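Local atomic coordinates of phosphoglycerate dehydrogenase (Lactobacillus plantarum, PDB entry 3EVT), a protein that probably catalyses the NAD-dependent oxidation of 3-phosphoglycerate to 3-phosphohydroxypyruvate, the first step of serine biosynthesis. Residues Met161-Val166 with Asp174-Thr179. Sequence-based numbering, arbitrary orientation.
Sequences MHVIGV and DHFHET
In the parallel sheet of the NAD-binding domain, the second strand, 162-167, receives the edge strand 178-181 alongside it, and H162, V163 and G165 meet F176, H177 and E178 where the pairing begins. I164 pairs with E178 and G165 with T179, both parallel; G165 N donates to E178 O (3.0 Å), and V163 O takes weak bonds from both H177 N and E178 N, two donors converging on one carbonyl. Before these pairs the contact passes to the side chains of H162 and H177. H177 NE2 donates to M161 O (3.2 Å) on a lone pair in the carbonyl plane, the oxygen lying out of the ring plane. The H162 ring lies in an offset stack on H177, planes 20° apart, with H162 ND1 over one face of the H177 ring, toward its rim. In H162, chi1 -174° sets CG anti to the backbone N, beside the carbonyl carbon. H162 NE2 gives a fairly straight bond, in its own ring plane, to E178 OE2 (2.8 Å), meeting it on the anti side but tilted out of the carboxylate plane. An alanine in place of H162 would probably leave this carboxylate without its imidazole partner and one face of H177 without its stack. Beside the glycine, the F176 ring brings CE1 to 3.4 Å from G165 CA, where a beta-carbon would collide with it, while F176 CD1 packs on V163 CG1 (3.9 Å). The same phenylalanine touches T145 of the probable GxGxxG dinucleotide-binding loop. Strand order 3-2-1-4-5-6-7 is the plan of a Rossmann-type dinucleotide-binding domain.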
loop_
_atom_site.group_PDB
_atom_site.type_symbol
_atom_site.label_atom_id
_atom_site.label_comp_id
_atom_site.label_asym_id
_atom_site.label_seq_id
_atom_site.Cartn_x
_atom_site.Cartn_y
_atom_site.Cartn_z
ATOM N N MET A 161 4.587 -0.777 7.897
ATOM C CA MET A 161 4.372 0.111 9.070
ATOM C C MET A 161 4.178 -0.700 10.371
ATOM O O MET A 161 3.707 -1.832 10.354
ATOM C CB MET A 161 3.209 1.077 8.858
ATOM C CG MET A 161 3.273 2.006 7.579
ATOM S SD MET A 161 2.021 3.334 7.678
ATOM C CE MET A 161 3.029 4.534 8.513
ATOM N N HIS A 162 4.623 -0.143 11.489
ATOM C CA HIS A 162 4.226 -0.685 12.791
ATOM C C HIS A 162 2.890 -0.028 13.297
ATOM O O HIS A 162 2.773 1.190 13.472
ATOM C CB HIS A 162 5.338 -0.549 13.830
ATOM C CG HIS A 162 5.008 -1.210 15.127
ATOM N ND1 HIS A 162 5.033 -2.580 15.292
ATOM C CD2 HIS A 162 4.641 -0.697 16.325
ATOM C CE1 HIS A 162 4.699 -2.885 16.533
ATOM N NE2 HIS A 162 4.436 -1.760 17.176
ATOM N N VAL A 163 1.903 -0.866 13.530
ATOM C CA VAL A 163 0.545 -0.365 13.765
ATOM C C VAL A 163 -0.006 -0.647 15.174
ATOM O O VAL A 163 -0.151 -1.788 15.618
ATOM C CB VAL A 163 -0.442 -0.875 12.700
ATOM C CG1 VAL A 163 -1.674 -0.030 12.725
ATOM C CG2 VAL A 163 0.203 -0.831 11.306
ATOM N N ILE A 164 -0.328 0.446 15.838
ATOM C CA ILE A 164 -0.921 0.426 17.161
ATOM C C ILE A 164 -2.290 1.060 17.115
ATOM O O ILE A 164 -2.454 2.135 16.511
ATOM C CB ILE A 164 -0.078 1.285 18.122
ATOM C CG1 ILE A 164 1.382 0.839 18.055
ATOM C CG2 ILE A 164 -0.672 1.237 19.555
ATOM C CD1 ILE A 164 2.211 1.409 19.170
ATOM N N GLY A 165 -3.249 0.409 17.768
ATOM C CA GLY A 165 -4.648 0.872 17.796
ATOM C C GLY A 165 -5.198 1.224 19.182
ATOM O O GLY A 165 -4.797 0.657 20.180
ATOM N N VAL A 166 -6.106 2.177 19.263
ATOM C CA VAL A 166 -6.610 2.568 20.563
ATOM C C VAL A 166 -8.077 2.190 20.618
ATOM O O VAL A 166 -8.822 2.605 19.712
ATOM C CB VAL A 166 -6.467 4.109 20.808
ATOM C CG1 VAL A 166 -6.888 4.492 22.257
ATOM C CG2 VAL A 166 -5.056 4.593 20.484
ATOM N N ASP A 174 -7.813 -7.434 14.916
ATOM C CA ASP A 174 -7.169 -8.020 13.741
ATOM C C ASP A 174 -6.239 -7.036 13.031
ATOM O O ASP A 174 -6.626 -5.904 12.795
ATOM C CB ASP A 174 -8.238 -8.450 12.746
ATOM C CG ASP A 174 -8.852 -9.781 13.101
ATOM O OD1 ASP A 174 -8.389 -10.356 14.107
ATOM O OD2 ASP A 174 -9.771 -10.272 12.376
ATOM N N HIS A 175 -5.036 -7.494 12.704
ATOM C CA HIS A 175 -4.008 -6.744 11.975
ATOM C C HIS A 175 -3.219 -5.689 12.718
ATOM O O HIS A 175 -2.183 -5.238 12.229
ATOM C CB HIS A 175 -4.564 -6.144 10.700
ATOM C CG HIS A 175 -5.315 -7.129 9.863
ATOM N ND1 HIS A 175 -4.689 -8.153 9.191
ATOM C CD2 HIS A 175 -6.639 -7.257 9.607
ATOM C CE1 HIS A 175 -5.595 -8.866 8.546
ATOM N NE2 HIS A 175 -6.785 -8.344 8.784
ATOM N N PHE A 176 -3.705 -5.260 13.877
ATOM C CA PHE A 176 -2.936 -4.341 14.682
ATOM C C PHE A 176 -1.813 -5.091 15.360
ATOM O O PHE A 176 -2.056 -6.109 15.921
ATOM C CB PHE A 176 -3.826 -3.729 15.752
ATOM C CG PHE A 176 -4.746 -2.681 15.236
ATOM C CD1 PHE A 176 -4.348 -1.375 15.175
ATOM C CD2 PHE A 176 -6.018 -3.001 14.828
ATOM C CE1 PHE A 176 -5.206 -0.407 14.717
ATOM C CE2 PHE A 176 -6.874 -2.043 14.376
ATOM C CZ PHE A 176 -6.503 -0.760 14.321
ATOM N N HIS A 177 -0.586 -4.592 15.338
ATOM C CA HIS A 177 0.460 -5.262 16.102
ATOM C C HIS A 177 0.274 -5.145 17.624
ATOM O O HIS A 177 0.745 -6.005 18.363
ATOM C CB HIS A 177 1.819 -4.672 15.804
ATOM C CG HIS A 177 2.153 -4.633 14.356
ATOM N ND1 HIS A 177 2.764 -5.683 13.709
ATOM C CD2 HIS A 177 1.968 -3.670 13.425
ATOM C CE1 HIS A 177 2.941 -5.366 12.438
ATOM N NE2 HIS A 177 2.477 -4.146 12.246
ATOM N N GLU A 178 -0.282 -4.029 18.092
ATOM C CA GLU A 178 -0.551 -3.861 19.499
ATOM C C GLU A 178 -1.768 -3.004 19.583
ATOM O O GLU A 178 -1.960 -2.181 18.707
ATOM C CB GLU A 178 0.551 -3.058 20.211
ATOM C CG GLU A 178 1.977 -3.399 19.865
ATOM C CD GLU A 178 2.977 -2.423 20.525
ATOM O OE1 GLU A 178 2.704 -1.964 21.659
ATOM O OE2 GLU A 178 4.018 -2.093 19.904
ATOM N N THR A 179 -2.542 -3.145 20.664
ATOM C CA THR A 179 -3.647 -2.229 20.944
ATOM C C THR A 179 -3.510 -1.669 22.364
ATOM O O THR A 179 -2.920 -2.313 23.216
ATOM C CB THR A 179 -4.984 -2.935 20.843
ATOM O OG1 THR A 179 -4.941 -4.070 21.681
ATOM C CG2 THR A 179 -5.215 -3.434 19.447
#